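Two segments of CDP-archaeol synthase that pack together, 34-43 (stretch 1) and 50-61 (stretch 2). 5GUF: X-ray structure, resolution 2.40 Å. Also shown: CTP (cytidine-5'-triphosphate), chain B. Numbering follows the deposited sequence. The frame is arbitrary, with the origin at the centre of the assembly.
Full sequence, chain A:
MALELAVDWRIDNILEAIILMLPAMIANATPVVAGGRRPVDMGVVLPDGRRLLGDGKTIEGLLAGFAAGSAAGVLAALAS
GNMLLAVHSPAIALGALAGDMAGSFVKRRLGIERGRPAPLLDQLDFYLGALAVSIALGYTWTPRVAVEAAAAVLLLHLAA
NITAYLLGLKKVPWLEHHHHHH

Stretch 1 (34-43) AGGRRPVDMG
Stretch 2 (50-61) RRLLGDGKTIEG

Stretch 1 is irregular, and stretch 2 is loop until a helix starts at Ile-59; the two stretches run antiparallel, pairing Gly-43 with Arg-51 (CA-CA 6.8 Å), Asp-41 with Leu-53 (5.9 Å), Pro-39 with Thr-58 (4.2 Å) and Gly-36 with Glu-60 (4.8 Å). Arg-51 (phi/psi -61/151; chi1 to chi3 all m) curls its guanidinium into a salt bridge with Asp-41, Arg-51 NH2 to Asp-41 OD1 2.6 Å and Arg-51 NE to Asp-41 OD2 3.1 Å, with Gly-43 CA over one face; Arg-51 NH1 also meets Asp-55 OD1 at 2.9 Å. Asp-41 (chi1 p), within the type I turn Pro-39 to Met-42, has its OD2 accept Leu-53 N and Gly-54 N, both at 2.9 Å, so one carboxylate gathers side chain and backbone. Leu-53 (m, t) brings CD1 to 4.0 Å from Val-40 CG1. The type I turn Gly-54 to Lys-57 leads into a single bridge: Val-40 N donates to Lys-57 O (2.8 Å) and Ile-59 N to Arg-38 O (2.8 Å), flanking Pro-39 and Thr-58. Thr-58 (p) caps the helix, OG1 accepting Gly-61 N at 3.1 Å and donating to CTP O2 at 2.5 Å. Ile-59 CD1 touches Met-42 CE (3.5 Å). Glu-60 (m, p) points toward stretch 1, where OE2 accepts Arg-37 N at a very short 2.5 Å and Arg-38 N at 3.1 Å.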

# COMPACT_ATOMS: atom_id res chain seq x y z
N ALA A 34 -21.55 7.54 -12.71
CA ALA A 34 -22.01 8.84 -13.16
C ALA A 34 -21.33 9.30 -14.43
O ALA A 34 -21.77 10.28 -15.04
CB ALA A 34 -21.80 9.89 -12.06
N GLY A 35 -20.27 8.61 -14.86
CA GLY A 35 -19.60 9.00 -16.08
C GLY A 35 -18.84 10.29 -15.88
O GLY A 35 -18.06 10.44 -14.94
N GLY A 36 -19.08 11.24 -16.77
CA GLY A 36 -18.37 12.50 -16.80
C GLY A 36 -17.49 12.60 -18.02
O GLY A 36 -17.00 11.60 -18.56
N ARG A 37 -17.28 13.82 -18.48
CA ARG A 37 -16.48 14.02 -19.68
C ARG A 37 -15.67 15.30 -19.65
O ARG A 37 -14.89 15.53 -20.58
CB ARG A 37 -17.38 14.00 -20.93
CG ARG A 37 -17.24 12.75 -21.79
CD ARG A 37 -17.25 13.10 -23.28
NE ARG A 37 -15.95 13.60 -23.74
CZ ARG A 37 -15.75 14.19 -24.91
NH1 ARG A 37 -14.53 14.60 -25.25
NH2 ARG A 37 -16.77 14.39 -25.74
N ARG A 38 -15.83 16.15 -18.64
CA ARG A 38 -15.03 17.35 -18.49
C ARG A 38 -13.91 17.07 -17.51
O ARG A 38 -14.17 16.95 -16.30
CB ARG A 38 -15.89 18.52 -18.01
CG ARG A 38 -17.05 18.86 -18.91
CD ARG A 38 -17.92 19.96 -18.29
NE ARG A 38 -19.25 20.01 -18.90
CZ ARG A 38 -19.66 20.96 -19.73
NH1 ARG A 38 -18.85 21.96 -20.06
NH2 ARG A 38 -20.89 20.91 -20.24
N PRO A 39 -12.66 16.96 -17.96
CA PRO A 39 -11.57 16.65 -17.02
C PRO A 39 -11.35 17.77 -16.02
O PRO A 39 -11.37 18.96 -16.36
CB PRO A 39 -10.35 16.48 -17.94
CG PRO A 39 -10.66 17.35 -19.13
CD PRO A 39 -12.17 17.22 -19.32
N VAL A 40 -11.11 17.37 -14.77
CA VAL A 40 -10.71 18.32 -13.74
C VAL A 40 -9.47 19.11 -14.19
O VAL A 40 -9.36 20.31 -13.92
CB VAL A 40 -10.46 17.58 -12.42
CG1 VAL A 40 -10.01 18.55 -11.34
CG2 VAL A 40 -11.72 16.83 -11.98
N ASP A 41 -8.53 18.45 -14.87
CA ASP A 41 -7.27 19.11 -15.21
C ASP A 41 -7.34 19.92 -16.51
O ASP A 41 -6.30 20.36 -17.00
CB ASP A 41 -6.11 18.08 -15.28
CG ASP A 41 -6.20 17.14 -16.49
OD1 ASP A 41 -7.08 17.31 -17.35
OD2 ASP A 41 -5.37 16.21 -16.59
N MET A 42 -8.54 20.13 -17.06
CA MET A 42 -8.72 20.91 -18.29
C MET A 42 -7.88 20.40 -19.45
O MET A 42 -7.65 21.14 -20.41
CB MET A 42 -8.42 22.40 -18.06
CG MET A 42 -9.30 23.06 -17.00
SD MET A 42 -11.04 23.02 -17.49
CE MET A 42 -11.77 22.18 -16.09
N GLY A 43 -7.43 19.14 -19.39
CA GLY A 43 -6.57 18.58 -20.41
C GLY A 43 -5.12 19.02 -20.37
O GLY A 43 -4.40 18.78 -21.34
N ARG A 50 3.12 14.06 -19.59
CA ARG A 50 1.95 13.36 -19.10
C ARG A 50 0.89 14.36 -18.66
O ARG A 50 1.20 15.49 -18.27
CB ARG A 50 2.31 12.43 -17.93
CG ARG A 50 3.20 11.24 -18.30
CD ARG A 50 2.54 10.38 -19.36
NE ARG A 50 3.53 9.67 -20.16
CZ ARG A 50 3.49 8.38 -20.47
NH1 ARG A 50 2.48 7.62 -20.05
NH2 ARG A 50 4.46 7.85 -21.20
N ARG A 51 -0.37 13.91 -18.69
CA ARG A 51 -1.46 14.74 -18.19
C ARG A 51 -1.25 15.05 -16.71
O ARG A 51 -0.61 14.29 -15.98
CB ARG A 51 -2.80 14.04 -18.39
CG ARG A 51 -3.23 13.97 -19.84
CD ARG A 51 -3.85 15.28 -20.29
NE ARG A 51 -5.08 15.56 -19.56
CZ ARG A 51 -6.27 14.99 -19.80
NH1 ARG A 51 -6.42 14.09 -20.77
NH2 ARG A 51 -7.31 15.33 -19.06
N LEU A 52 -1.76 16.20 -16.29
CA LEU A 52 -1.71 16.55 -14.87
C LEU A 52 -2.46 15.51 -14.03
O LEU A 52 -1.94 15.00 -13.03
CB LEU A 52 -2.29 17.94 -14.67
CG LEU A 52 -2.50 18.39 -13.23
CD1 LEU A 52 -1.16 18.59 -12.54
CD2 LEU A 52 -3.35 19.66 -13.16
N LEU A 53 -3.69 15.17 -14.45
CA LEU A 53 -4.50 14.13 -13.82
C LEU A 53 -4.93 13.04 -14.78
O LEU A 53 -4.92 11.86 -14.41
CB LEU A 53 -5.75 14.73 -13.15
CG LEU A 53 -5.50 15.65 -11.94
CD1 LEU A 53 -6.82 16.16 -11.32
CD2 LEU A 53 -4.62 14.98 -10.87
N GLY A 54 -5.29 13.39 -16.01
CA GLY A 54 -5.83 12.45 -16.96
C GLY A 54 -7.34 12.59 -17.06
O GLY A 54 -8.00 13.27 -16.26
N ASP A 55 -7.89 11.89 -18.06
CA ASP A 55 -9.32 11.95 -18.35
C ASP A 55 -10.17 11.22 -17.31
O ASP A 55 -11.38 11.41 -17.28
CB ASP A 55 -9.62 11.38 -19.74
CG ASP A 55 -9.30 12.35 -20.85
OD1 ASP A 55 -9.30 13.58 -20.59
OD2 ASP A 55 -9.06 11.89 -21.99
N GLY A 56 -9.56 10.37 -16.48
CA GLY A 56 -10.32 9.62 -15.52
C GLY A 56 -10.90 10.44 -14.39
O GLY A 56 -11.69 9.91 -13.61
N LYS A 57 -10.53 11.71 -14.28
CA LYS A 57 -10.99 12.59 -13.20
C LYS A 57 -11.81 13.70 -13.85
O LYS A 57 -11.26 14.63 -14.44
CB LYS A 57 -9.81 13.17 -12.42
CG LYS A 57 -8.91 12.11 -11.82
CD LYS A 57 -9.69 11.10 -10.97
CE LYS A 57 -8.95 9.79 -10.93
NZ LYS A 57 -9.65 8.62 -10.37
N THR A 58 -13.13 13.59 -13.75
CA THR A 58 -14.03 14.52 -14.41
C THR A 58 -14.75 15.35 -13.35
O THR A 58 -14.83 14.96 -12.19
CB THR A 58 -15.02 13.78 -15.31
OG1 THR A 58 -15.82 12.89 -14.52
CG2 THR A 58 -14.25 12.94 -16.34
N ILE A 59 -15.22 16.53 -13.77
CA ILE A 59 -15.91 17.43 -12.85
C ILE A 59 -17.27 16.84 -12.46
O ILE A 59 -17.73 17.00 -11.32
CB ILE A 59 -16.05 18.83 -13.47
CG1 ILE A 59 -14.73 19.59 -13.37
CG2 ILE A 59 -17.10 19.66 -12.75
CD1 ILE A 59 -14.45 20.45 -14.57
N GLU A 60 -17.93 16.17 -13.40
CA GLU A 60 -19.16 15.46 -13.08
C GLU A 60 -18.87 14.35 -12.07
O GLU A 60 -19.68 14.10 -11.17
CB GLU A 60 -19.79 14.88 -14.35
CG GLU A 60 -19.93 15.86 -15.51
CD GLU A 60 -18.65 15.95 -16.39
OE1 GLU A 60 -17.58 16.35 -15.88
OE2 GLU A 60 -18.72 15.60 -17.58
N GLY A 61 -17.72 13.70 -12.21
CA GLY A 61 -17.33 12.70 -11.22
C GLY A 61 -17.21 13.29 -9.83
O GLY A 61 -17.74 12.73 -8.86
N1 CTP B . -14.20 9.03 -12.48
C2 CTP B . -14.57 10.34 -12.77
N3 CTP B . -14.19 11.40 -11.95
C4 CTP B . -13.48 11.14 -10.79
C5 CTP B . -13.14 9.82 -10.47
C6 CTP B . -13.36 8.80 -11.41
O2 CTP B . -15.25 10.58 -13.77
N4 CTP B . -13.12 12.15 -10.01
C1' CTP B . -14.69 7.93 -13.36
C2' CTP B . -13.90 7.90 -14.66
O2' CTP B . -14.75 7.42 -15.68
C3' CTP B . -12.84 6.86 -14.38
C4' CTP B . -13.65 5.85 -13.58
O4' CTP B . -14.56 6.63 -12.80
O3' CTP B . -12.32 6.33 -15.57
C5' CTP B . -12.77 4.93 -12.73
O5' CTP B . -12.09 5.66 -11.73
PA CTP B . -10.50 5.49 -11.57
O1A CTP B . -10.21 4.01 -11.57
O2A CTP B . -9.97 6.18 -10.32
O3A CTP B . -9.91 6.22 -12.88
PB CTP B . -8.97 5.50 -13.98
O1B CTP B . -9.79 5.32 -15.25
O2B CTP B . -8.42 4.18 -13.53
O3B CTP B . -7.79 6.59 -14.19
PG CTP B . -6.45 6.64 -13.27
O1G CTP B . -5.37 5.86 -13.97
O2G CTP B . -6.12 8.09 -13.10
O3G CTP B . -6.69 6.04 -11.91
O HOH W 1 -8.55 15.63 -15.04